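Local coordinates for protein pyridoxal kinase (Entamoeba histolytica, PDB 4S1H) that probably phosphorylates pyridoxal with ATP to give pyridoxal 5'-phosphate, and binds ADP and magnesium ions in its nucleotide site, at residues Pro112-Asn117 with Glu125-Met130; Ile8-Cys13 with Thr81-Ser86; Ile140-Thr145 with Pro174-Thr179; Phe149-Glu154 with His166-Gln171. One frame throughout, in Å; residues are numbered along the deposited sequence.

Contact 1 of 4, residues Pro112-Asn117 with Glu125-Met130; sequences PILGDN and EVQDSM. With MG (magnesium ion), chain E.
Behind the magnesium and nucleotide site, Pro112 and Leu114 lean on the side of helix 124-133 that carries Val126 and Met130. The contact is apolar, and no hydrogen bond crosses it. Leu114 does most of the work with one methyl: CD2 comes to 3.9 Å from CG1 of Val126, the two side chains meeting at a slant, and the same CD2 stands 4.2 Å from CA of Gln127. With CG anti to the backbone N (chi1 -168°), Met130 sets this atom 3.8 Å from CB of Pro112, which also touches the sulfur, SD. Within the helix, O of Val126 takes two donors, N of Met130 and OG of Ser129. Helix 144-151 adds to the packing through Leu150, which touches Pro112 and Met130. Farther along, in the short strand 115-116, the character changes. Asp116 binds magnesium through OD2 at 2.2 Å, while its OD1 accepts from a water bound to that metal and, on the anti side but 32° out of the carboxylate plane, from N of Asn117 at 2.8 Å. The same segment is thus apolar where it meets helix 124-133 and supplies a magnesium ligand farther on, beside ADP, in the nucleotide site of this ribokinase-like fold.

Contact 2 of 4, residues Ile8-Cys13 with Thr81-Ser86; sequences ISSYVC and TGYFPS
Ile8 meets the second segment with both backbone and side chain. Its O accepts from N of Gly82 at 2.9 Å, and the CA-H of Thr81 approaches the same oxygen, with CA 3.3 Å away. Its CG2, placed anti to the backbone N, reaches CE1 of Phe84 at 3.7 Å, coming to that ring obliquely. The backbone link continues a parallel bridge between Ile8 and Thr81, at the ends of strands 5-9 and 78-81, neighbours in the central sheet of this ribokinase-like fold; beyond it 81-86 runs on as a loop, while 8-13 still pairs with strand 33-41. Ser9 then takes over with its hydroxyl: OG is anti to the backbone N (chi1 -170°) and accepts from N of Tyr83 at 3.0 Å, a fairly straight bond (161° at the hydrogen). The same OG lies just 3.4 Å from CA of Gly82, which has no CB to collide with it. Ser10, seen to bind pyridoxal 5'-phosphate in a structure of this protein though none is bound in this chain, lays its CB 3.8 Å from CD2 of Tyr83, with OG equally near CB of the tyrosine. Past it, Tyr11 OH is hydrogen-bonded to O of Phe35 of the second subunit.

Contact 3 of 4, residues Ile140-Thr145 with Pro174-Thr179; sequences ITPNAT and PVILVT. With MG (magnesium ion), chain D; ADP (adenosine-5'-diphosphate), chain C.
Ile140 and Ile176 form a single backbone bridge where the two segments, running in the same general sense with directions 41° apart, come together. N of Ile140 donates to O of Val175, and O of Ile140 accepts from N of Leu177 at 2.9 Å. After a step of two residues on each side, N of Thr179 bonds to O of Pro142, also at 2.9 Å. These bonds join the edge strand 139-140 of the mixed central sheet to strand 175-183, the edge of the antiparallel sheet. Beside the bridge, Ile140 and Ile176 run alongside each other in the same direction, their CG1 atoms 3.8 Å apart. O of Thr141 binds magnesium at 2.1 Å, with OD1 of Asp111 and four waters as the other ligands. OG1 of Thr179 sits between the backbone N and the carbonyl carbon (chi1 58°), from where it donates to O1A of ADP at 2.6 Å and accepts from a metal-bound water that also donates to O3B of ADP. Asn143, the N-cap of helix 144-151, splits its amide: OD1 accepts from N of Glu146, while ND2 reaches O1B of ADP at 3.1 Å and also binds O of Gly115. At the ribose, O3' of ADP donates to O of Thr179.

Contact 4 of 4, residues Phe149-Glu154 with His166-Gln171; sequences FLTGLE and HILHEQ
Thr151 and Leu168 carry the centre of this helix-to-helix contact, their side chains set roughly perpendicular to each other. The methyl CG2 of Thr151 lies 3.8 Å from CG of Leu168 and equally near its CD2, so that it rests against the branch of the leucine. The same CG2 comes within 4.3 Å of CB of Ile167. Farther along, CD1 of Leu153 reaches CG1 of Ile167 at 4.2 Å, toward the solvent side, where Ile167 is exposed. No direct hydrogen bond crosses; a water links the segments, donating to O of Leu150 at 2.7 Å and accepting from NE2 of Gln171 at 2.9 Å. A second shell sets the pose of Thr151. With OG1 between the backbone N and the carbonyl carbon (chi1 60°), CG2 lies anti to the carbonyl carbon and is turned to the leucine. OG1 meanwhile accepts from N of Leu153 at 3.3 Å, forming an ST turn, and is also hydrogen-bonded to O of Leu147 one turn back in helix 144-151. Gly152, with a positive phi of 76°, leaves the helical conformation just after Thr151 and lies inside that turn. Across the contact, Leu168 packs on Ile176 of strand 175-183, while its neighbour His169 is hydrogen-bonded to O of Ile173 and OG of Ser192, joining helix 158-170 to the loop before strand 175-183 and to strand 186-193. The direct contact is therefore apolar, made by aliphatic carbons, while the threonine hydroxyl serves its own helix end and a bridging water joins the segments by hydrogen bonds.

How the contacts relate
Along the chain contact 2 closes first, then contact 1, and contact 4 lies nested inside the loop closed by contact 3. Contact 2 sits among the central strands of the mixed sheet and contact 3 at its edge, their centres about 18 Å apart and their nearest atoms about 6 Å; contact 1 touches both. Contacts 1 and 3 adjoin through Gly115 and Asn143 and together bring the two magnesium ions and ADP within reach of one another. Contacts 3 and 4 share helix 144-151, their centres about 11 Å apart. Contact 4 touches contacts 1 and 3 but not contact 2, whose centre is about 23 Å from its own; helix 144-151 thus runs from the nucleotide site to more exposed packing.

Contact 1 of 4, residues Pro112-Asn117 with Glu125-Met130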
# COMPACT_ATOMS: atom_id res chain seq x y z
N PRO A 112 -14.57 -5.16 12.38
CA PRO A 112 -15.43 -3.99 12.50
C PRO A 112 -14.65 -2.86 13.16
O PRO A 112 -14.12 -3.05 14.24
CB PRO A 112 -16.58 -4.50 13.35
CG PRO A 112 -15.99 -5.58 14.20
CD PRO A 112 -14.83 -6.15 13.42
N ILE A 113 -14.57 -1.72 12.50
CA ILE A 113 -13.87 -0.55 13.02
C ILE A 113 -14.91 0.50 13.33
O ILE A 113 -15.44 1.17 12.46
CB ILE A 113 -12.84 0.03 12.02
CG1 ILE A 113 -11.95 -1.08 11.47
CG2 ILE A 113 -12.03 1.14 12.69
CD1 ILE A 113 -11.18 -1.85 12.51
N LEU A 114 -15.22 0.61 14.60
CA LEU A 114 -16.27 1.51 15.04
C LEU A 114 -15.82 2.48 16.13
O LEU A 114 -16.28 3.61 16.17
CB LEU A 114 -17.48 0.72 15.52
CG LEU A 114 -18.10 -0.24 14.52
CD1 LEU A 114 -19.20 -1.02 15.21
CD2 LEU A 114 -18.66 0.51 13.33
N GLY A 115 -14.92 2.05 17.00
CA GLY A 115 -14.49 2.93 18.10
C GLY A 115 -13.62 2.23 19.11
O GLY A 115 -13.21 1.09 18.94
N ASP A 116 -13.34 2.93 20.19
CA ASP A 116 -12.51 2.41 21.25
C ASP A 116 -12.74 3.24 22.50
O ASP A 116 -13.26 4.36 22.43
CB ASP A 116 -11.03 2.46 20.85
CG ASP A 116 -10.18 1.41 21.56
OD1 ASP A 116 -10.68 0.74 22.50
OD2 ASP A 116 -9.01 1.23 21.14
N ASN A 117 -12.35 2.69 23.64
CA ASN A 117 -12.49 3.39 24.93
C ASN A 117 -13.92 3.91 25.19
O ASN A 117 -14.12 5.01 25.70
CB ASN A 117 -11.45 4.52 24.99
CG ASN A 117 -10.03 4.02 24.79
OD1 ASN A 117 -9.25 4.66 24.09
ND2 ASN A 117 -9.69 2.86 25.36
N GLU A 125 -24.81 5.69 11.46
CA GLU A 125 -25.34 4.94 10.32
C GLU A 125 -24.48 3.69 10.06
O GLU A 125 -25.02 2.64 9.72
CB GLU A 125 -25.44 5.83 9.07
CG GLU A 125 -24.12 6.34 8.49
CD GLU A 125 -24.27 7.01 7.14
OE1 GLU A 125 -25.27 7.74 6.92
OE2 GLU A 125 -23.38 6.80 6.30
N VAL A 126 -23.15 3.83 10.21
CA VAL A 126 -22.20 2.74 9.93
C VAL A 126 -22.41 1.57 10.86
O VAL A 126 -22.40 0.43 10.41
CB VAL A 126 -20.70 3.21 9.97
CG1 VAL A 126 -19.74 2.03 9.94
CG2 VAL A 126 -20.40 4.13 8.80
N GLN A 127 -22.67 1.85 12.15
CA GLN A 127 -22.89 0.78 13.13
C GLN A 127 -23.97 -0.20 12.70
O GLN A 127 -23.76 -1.40 12.73
CB GLN A 127 -23.22 1.28 14.55
CG GLN A 127 -22.16 2.18 15.16
CD GLN A 127 -22.58 2.65 16.55
OE1 GLN A 127 -22.93 1.84 17.40
NE2 GLN A 127 -22.53 3.95 16.78
N ASP A 128 -25.14 0.31 12.31
CA ASP A 128 -26.24 -0.56 11.93
C ASP A 128 -25.93 -1.39 10.69
O ASP A 128 -26.27 -2.58 10.63
CB ASP A 128 -27.53 0.25 11.73
CG ASP A 128 -28.02 0.88 13.01
OD1 ASP A 128 -27.74 0.33 14.10
OD2 ASP A 128 -28.67 1.93 12.91
N SER A 129 -25.24 -0.80 9.72
CA SER A 129 -24.87 -1.53 8.52
C SER A 129 -23.82 -2.60 8.86
O SER A 129 -23.86 -3.69 8.31
CB SER A 129 -24.40 -0.59 7.40
OG SER A 129 -23.16 0.03 7.69
N MET A 130 -22.89 -2.29 9.76
CA MET A 130 -21.92 -3.29 10.23
C MET A 130 -22.58 -4.48 10.93
O MET A 130 -22.09 -5.59 10.84
CB MET A 130 -20.91 -2.65 11.16
CG MET A 130 -19.69 -3.49 11.51
SD MET A 130 -18.66 -4.01 10.10
CE MET A 130 -18.85 -2.64 8.94
MG MG E . -7.62 -0.47 21.22
O HOH W 1 -8.95 -1.45 22.42
O HOH W 2 -6.18 0.56 19.97

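Contact 2 of 4, residues Ile8-Cys13 with Thr81-Ser86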
# COMPACT_ATOMS: atom_id res chain seq x y z
N ILE A 8 -10.67 -4.64 1.89
CA ILE A 8 -11.40 -3.40 1.70
C ILE A 8 -11.32 -2.63 3.00
O ILE A 8 -11.92 -3.04 4.01
CB ILE A 8 -12.89 -3.70 1.33
CG1 ILE A 8 -12.98 -4.55 0.05
CG2 ILE A 8 -13.70 -2.42 1.25
CD1 ILE A 8 -14.37 -5.09 -0.26
N SER A 9 -10.58 -1.54 3.02
CA SER A 9 -10.38 -0.78 4.24
C SER A 9 -9.77 0.58 3.93
O SER A 9 -9.61 0.95 2.76
CB SER A 9 -9.53 -1.56 5.25
OG SER A 9 -9.54 -0.92 6.52
N SER A 10 -9.45 1.33 4.96
CA SER A 10 -9.04 2.72 4.83
C SER A 10 -7.61 2.86 4.34
O SER A 10 -6.85 1.91 4.35
CB SER A 10 -9.14 3.41 6.19
OG SER A 10 -8.45 2.64 7.17
N TYR A 11 -7.26 4.07 3.90
CA TYR A 11 -5.91 4.37 3.44
C TYR A 11 -5.46 5.72 4.00
O TYR A 11 -6.24 6.68 3.97
CB TYR A 11 -5.85 4.37 1.90
CG TYR A 11 -4.48 4.71 1.40
CD1 TYR A 11 -3.54 3.73 1.25
CD2 TYR A 11 -4.13 6.03 1.12
CE1 TYR A 11 -2.26 4.02 0.84
CE2 TYR A 11 -2.85 6.34 0.68
CZ TYR A 11 -1.93 5.33 0.51
OH TYR A 11 -0.64 5.58 0.10
N VAL A 12 -4.22 5.76 4.48
CA VAL A 12 -3.51 6.99 4.87
C VAL A 12 -2.20 7.11 4.10
O VAL A 12 -1.50 6.11 3.93
CB VAL A 12 -3.20 7.07 6.38
CG1 VAL A 12 -4.50 7.28 7.12
CG2 VAL A 12 -2.48 5.81 6.89
N CYS A 13 -1.90 8.31 3.62
CA CYS A 13 -0.65 8.57 2.85
C CYS A 13 0.61 8.48 3.69
O CYS A 13 1.66 8.04 3.23
CB CYS A 13 -0.70 9.95 2.18
SG CYS A 13 -2.09 10.15 1.06
N THR A 81 -12.50 -7.09 5.60
CA THR A 81 -13.03 -5.75 5.62
C THR A 81 -12.58 -5.06 6.87
O THR A 81 -12.43 -5.70 7.95
CB THR A 81 -14.56 -5.71 5.41
OG1 THR A 81 -15.18 -6.33 6.54
CG2 THR A 81 -15.00 -6.42 4.13
N GLY A 82 -12.38 -3.75 6.76
CA GLY A 82 -11.99 -2.90 7.85
C GLY A 82 -12.88 -1.70 7.97
O GLY A 82 -14.12 -1.82 8.19
N TYR A 83 -12.26 -0.53 7.84
CA TYR A 83 -12.94 0.73 8.08
C TYR A 83 -13.80 1.14 6.90
O TYR A 83 -13.35 1.04 5.76
CB TYR A 83 -11.93 1.85 8.35
CG TYR A 83 -12.56 3.20 8.55
CD1 TYR A 83 -13.06 3.58 9.81
CD2 TYR A 83 -12.66 4.11 7.51
CE1 TYR A 83 -13.65 4.82 9.99
CE2 TYR A 83 -13.22 5.34 7.69
CZ TYR A 83 -13.72 5.70 8.92
OH TYR A 83 -14.28 6.93 9.11
N PHE A 84 -15.03 1.57 7.19
CA PHE A 84 -15.87 2.23 6.20
C PHE A 84 -16.30 3.61 6.70
O PHE A 84 -16.72 3.75 7.85
CB PHE A 84 -17.11 1.40 5.91
CG PHE A 84 -16.83 0.07 5.30
CD1 PHE A 84 -16.79 -0.09 3.94
CD2 PHE A 84 -16.71 -1.05 6.12
CE1 PHE A 84 -16.57 -1.34 3.40
CE2 PHE A 84 -16.52 -2.31 5.59
CZ PHE A 84 -16.44 -2.46 4.22
N PRO A 85 -16.22 4.63 5.85
CA PRO A 85 -16.62 5.97 6.27
C PRO A 85 -18.13 6.20 6.22
O PRO A 85 -18.62 7.14 6.85
CB PRO A 85 -15.88 6.89 5.26
CG PRO A 85 -15.77 6.08 4.04
CD PRO A 85 -15.57 4.66 4.51
N SER A 86 -18.86 5.34 5.50
CA SER A 86 -20.28 5.53 5.24
C SER A 86 -20.98 4.21 5.02
O SER A 86 -20.36 3.26 4.54
CB SER A 86 -20.48 6.45 4.02
OG SER A 86 -19.75 5.99 2.89

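Contact 3 of 4, residues Ile140-Thr145 with Pro174-Thr179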
# COMPACT_ATOMS: atom_id res chain seq x y z
N ILE A 140 -14.83 -12.64 13.33
CA ILE A 140 -14.81 -11.20 13.53
C ILE A 140 -13.80 -10.84 14.61
O ILE A 140 -13.61 -11.63 15.54
CB ILE A 140 -16.20 -10.61 13.81
CG1 ILE A 140 -16.79 -11.09 15.15
CG2 ILE A 140 -17.16 -10.97 12.69
CD1 ILE A 140 -18.03 -10.29 15.53
N THR A 141 -13.21 -9.64 14.52
CA THR A 141 -12.12 -9.21 15.42
C THR A 141 -12.35 -7.84 16.07
O THR A 141 -11.50 -6.92 15.94
CB THR A 141 -10.77 -9.22 14.66
OG1 THR A 141 -10.89 -8.39 13.51
CG2 THR A 141 -10.40 -10.61 14.19
N PRO A 142 -13.49 -7.65 16.74
CA PRO A 142 -13.73 -6.40 17.43
C PRO A 142 -12.90 -6.26 18.71
O PRO A 142 -12.60 -7.27 19.36
CB PRO A 142 -15.20 -6.52 17.84
CG PRO A 142 -15.36 -7.99 18.11
CD PRO A 142 -14.54 -8.65 17.04
N ASN A 143 -12.61 -5.03 19.12
CA ASN A 143 -12.28 -4.75 20.50
C ASN A 143 -13.56 -4.75 21.38
O ASN A 143 -14.69 -4.92 20.88
CB ASN A 143 -11.46 -3.45 20.64
CG ASN A 143 -12.24 -2.20 20.27
OD1 ASN A 143 -13.47 -2.16 20.38
ND2 ASN A 143 -11.53 -1.18 19.79
N ALA A 144 -13.41 -4.58 22.69
CA ALA A 144 -14.55 -4.64 23.59
C ALA A 144 -15.60 -3.58 23.29
O ALA A 144 -16.80 -3.84 23.33
CB ALA A 144 -14.11 -4.55 25.03
N THR A 145 -15.15 -2.37 22.95
CA THR A 145 -16.07 -1.29 22.61
C THR A 145 -16.93 -1.63 21.38
O THR A 145 -18.14 -1.39 21.36
CB THR A 145 -15.28 0.01 22.36
OG1 THR A 145 -14.69 0.44 23.60
CG2 THR A 145 -16.20 1.11 21.88
N PRO A 174 -19.49 -17.77 13.48
CA PRO A 174 -18.82 -18.92 14.10
C PRO A 174 -17.73 -18.59 15.11
O PRO A 174 -17.58 -19.35 16.08
CB PRO A 174 -18.21 -19.67 12.91
CG PRO A 174 -18.89 -19.12 11.71
CD PRO A 174 -19.25 -17.72 12.03
N VAL A 175 -16.96 -17.52 14.91
CA VAL A 175 -15.80 -17.23 15.75
C VAL A 175 -15.73 -15.74 16.02
O VAL A 175 -15.86 -14.94 15.11
CB VAL A 175 -14.48 -17.72 15.14
CG1 VAL A 175 -13.34 -17.51 16.12
CG2 VAL A 175 -14.57 -19.18 14.71
N ILE A 176 -15.49 -15.37 17.27
CA ILE A 176 -15.37 -13.99 17.67
C ILE A 176 -14.10 -13.88 18.47
O ILE A 176 -13.97 -14.53 19.51
CB ILE A 176 -16.57 -13.49 18.49
CG1 ILE A 176 -17.92 -13.69 17.73
CG2 ILE A 176 -16.40 -12.04 18.89
CD1 ILE A 176 -19.10 -13.68 18.66
N LEU A 177 -13.16 -13.08 18.00
CA LEU A 177 -11.94 -12.78 18.69
C LEU A 177 -12.10 -11.37 19.24
O LEU A 177 -12.07 -10.40 18.50
CB LEU A 177 -10.74 -12.84 17.71
CG LEU A 177 -9.38 -12.77 18.35
CD1 LEU A 177 -9.07 -14.00 19.20
CD2 LEU A 177 -8.29 -12.58 17.30
N VAL A 178 -12.31 -11.25 20.55
CA VAL A 178 -12.41 -9.97 21.22
C VAL A 178 -10.99 -9.56 21.58
O VAL A 178 -10.35 -10.19 22.39
CB VAL A 178 -13.32 -10.03 22.47
CG1 VAL A 178 -13.55 -8.61 22.95
CG2 VAL A 178 -14.63 -10.72 22.16
N THR A 179 -10.49 -8.54 20.91
CA THR A 179 -9.04 -8.29 20.83
C THR A 179 -8.51 -7.59 22.07
O THR A 179 -7.29 -7.60 22.32
CB THR A 179 -8.64 -7.48 19.57
OG1 THR A 179 -9.32 -6.22 19.52
CG2 THR A 179 -8.99 -8.26 18.32
MG MG D . -10.29 -5.32 15.20
PB ADP C . -7.96 -1.72 18.20
O1B ADP C . -8.47 -1.01 19.43
O2B ADP C . -7.01 -0.89 17.37
O3B ADP C . -9.08 -2.40 17.47
PA ADP C . -6.77 -3.39 20.26
O1A ADP C . -7.76 -4.45 20.64
O2A ADP C . -6.64 -2.16 21.10
O3A ADP C . -7.04 -2.93 18.72
O5' ADP C . -5.33 -4.03 20.11
C5' ADP C . -5.03 -5.15 19.30
C4' ADP C . -3.91 -5.89 19.98
O4' ADP C . -2.79 -5.02 20.13
C3' ADP C . -4.30 -6.31 21.40
O3' ADP C . -4.90 -7.61 21.40
C2' ADP C . -2.99 -6.25 22.11
O2' ADP C . -2.27 -7.46 21.90
C1' ADP C . -2.23 -5.13 21.43
N9 ADP C . -2.29 -3.82 22.12
C8 ADP C . -3.02 -2.73 21.82
N7 ADP C . -2.77 -1.71 22.69
C5 ADP C . -1.85 -2.16 23.55
C6 ADP C . -1.12 -1.61 24.72
N6 ADP C . -1.37 -0.34 25.11
N1 ADP C . -0.24 -2.42 25.35
C2 ADP C . -0.01 -3.70 24.94
N3 ADP C . -0.63 -4.26 23.88
C4 ADP C . -1.54 -3.55 23.17
O HOH W 3 -9.58 -5.04 17.11
O HOH W 4 -11.70 -3.95 15.44
O HOH W 5 -8.49 -6.74 14.88
O HOH W 6 -8.93 -3.75 14.44

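Contact 4 of 4, residues Phe149-Glu154 with His166-Gln171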
# COMPACT_ATOMS: atom_id res chain seq x y z
N PHE A 149 -20.97 -2.06 20.84
CA PHE A 149 -21.75 -1.37 19.80
C PHE A 149 -22.50 -2.33 18.88
O PHE A 149 -23.57 -1.98 18.41
CB PHE A 149 -20.87 -0.44 18.93
CG PHE A 149 -20.30 0.75 19.66
CD1 PHE A 149 -20.99 1.35 20.73
CD2 PHE A 149 -19.09 1.32 19.26
CE1 PHE A 149 -20.47 2.44 21.40
CE2 PHE A 149 -18.57 2.42 19.94
CZ PHE A 149 -19.26 2.98 21.01
N LEU A 150 -21.95 -3.51 18.64
CA LEU A 150 -22.59 -4.48 17.77
C LEU A 150 -23.72 -5.24 18.44
O LEU A 150 -24.52 -5.87 17.75
CB LEU A 150 -21.57 -5.48 17.24
CG LEU A 150 -20.53 -4.94 16.31
CD1 LEU A 150 -19.40 -5.96 16.14
CD2 LEU A 150 -21.18 -4.56 14.98
N THR A 151 -23.79 -5.22 19.78
CA THR A 151 -24.78 -5.99 20.53
C THR A 151 -25.73 -5.16 21.40
O THR A 151 -26.81 -5.64 21.80
CB THR A 151 -24.11 -7.03 21.44
OG1 THR A 151 -23.26 -6.35 22.38
CG2 THR A 151 -23.31 -8.00 20.65
N GLY A 152 -25.34 -3.93 21.73
CA GLY A 152 -26.09 -3.11 22.68
C GLY A 152 -25.89 -3.50 24.13
O GLY A 152 -26.66 -3.07 25.00
N LEU A 153 -24.88 -4.34 24.41
CA LEU A 153 -24.56 -4.78 25.77
C LEU A 153 -23.25 -4.12 26.22
O LEU A 153 -22.34 -3.89 25.43
CB LEU A 153 -24.40 -6.30 25.80
CG LEU A 153 -25.64 -7.17 25.58
CD1 LEU A 153 -25.37 -8.62 25.94
CD2 LEU A 153 -26.82 -6.66 26.39
N GLU A 154 -23.17 -3.82 27.51
CA GLU A 154 -21.91 -3.33 28.07
C GLU A 154 -20.89 -4.48 27.98
O GLU A 154 -21.25 -5.64 28.15
CB GLU A 154 -22.10 -2.90 29.54
CG GLU A 154 -22.95 -1.65 29.78
CD GLU A 154 -22.30 -0.60 30.69
OE1 GLU A 154 -21.19 -0.10 30.38
OE2 GLU A 154 -22.90 -0.26 31.73
N HIS A 166 -22.43 -14.45 22.84
CA HIS A 166 -23.59 -15.31 22.65
C HIS A 166 -24.57 -14.74 21.61
O HIS A 166 -25.01 -15.45 20.68
CB HIS A 166 -24.26 -15.57 23.99
CG HIS A 166 -25.51 -16.38 23.88
ND1 HIS A 166 -25.48 -17.74 23.64
CD2 HIS A 166 -26.81 -16.02 23.88
CE1 HIS A 166 -26.72 -18.20 23.57
NE2 HIS A 166 -27.55 -17.18 23.71
N ILE A 167 -24.87 -13.45 21.76
CA ILE A 167 -25.87 -12.80 20.93
C ILE A 167 -25.45 -12.94 19.46
O ILE A 167 -26.25 -13.30 18.59
CB ILE A 167 -25.99 -11.29 21.27
CG1 ILE A 167 -26.54 -11.06 22.70
CG2 ILE A 167 -26.83 -10.56 20.25
CD1 ILE A 167 -27.95 -11.54 22.94
N LEU A 168 -24.17 -12.74 19.21
CA LEU A 168 -23.66 -12.81 17.84
C LEU A 168 -23.55 -14.23 17.31
O LEU A 168 -23.82 -14.46 16.13
CB LEU A 168 -22.33 -12.08 17.74
CG LEU A 168 -22.40 -10.61 18.09
CD1 LEU A 168 -21.03 -10.01 17.78
CD2 LEU A 168 -23.50 -9.84 17.36
N HIS A 169 -23.10 -15.16 18.14
CA HIS A 169 -23.11 -16.57 17.79
C HIS A 169 -24.52 -17.08 17.45
O HIS A 169 -24.67 -17.86 16.53
CB HIS A 169 -22.55 -17.45 18.88
CG HIS A 169 -21.09 -17.27 19.16
ND1 HIS A 169 -20.13 -17.23 18.18
CD2 HIS A 169 -20.42 -17.20 20.34
CE1 HIS A 169 -18.94 -17.11 18.74
NE2 HIS A 169 -19.09 -17.10 20.05
N GLU A 170 -25.53 -16.62 18.19
CA GLU A 170 -26.94 -16.99 17.88
C GLU A 170 -27.38 -16.50 16.49
O GLU A 170 -28.25 -17.10 15.90
CB GLU A 170 -27.87 -16.47 18.95
CG GLU A 170 -27.73 -17.24 20.25
CD GLU A 170 -28.40 -18.61 20.22
OE1 GLU A 170 -29.62 -18.68 20.49
OE2 GLU A 170 -27.69 -19.61 19.95
N GLN A 171 -26.78 -15.40 16.01
CA GLN A 171 -26.98 -14.90 14.64
C GLN A 171 -26.23 -15.68 13.58
O GLN A 171 -26.32 -15.37 12.37
CB GLN A 171 -26.56 -13.44 14.54
CG GLN A 171 -27.35 -12.47 15.38
CD GLN A 171 -26.71 -11.10 15.43
OE1 GLN A 171 -25.76 -10.80 14.68
NE2 GLN A 171 -27.20 -10.25 16.32
O HOH W 7 -26.27 -7.56 16.50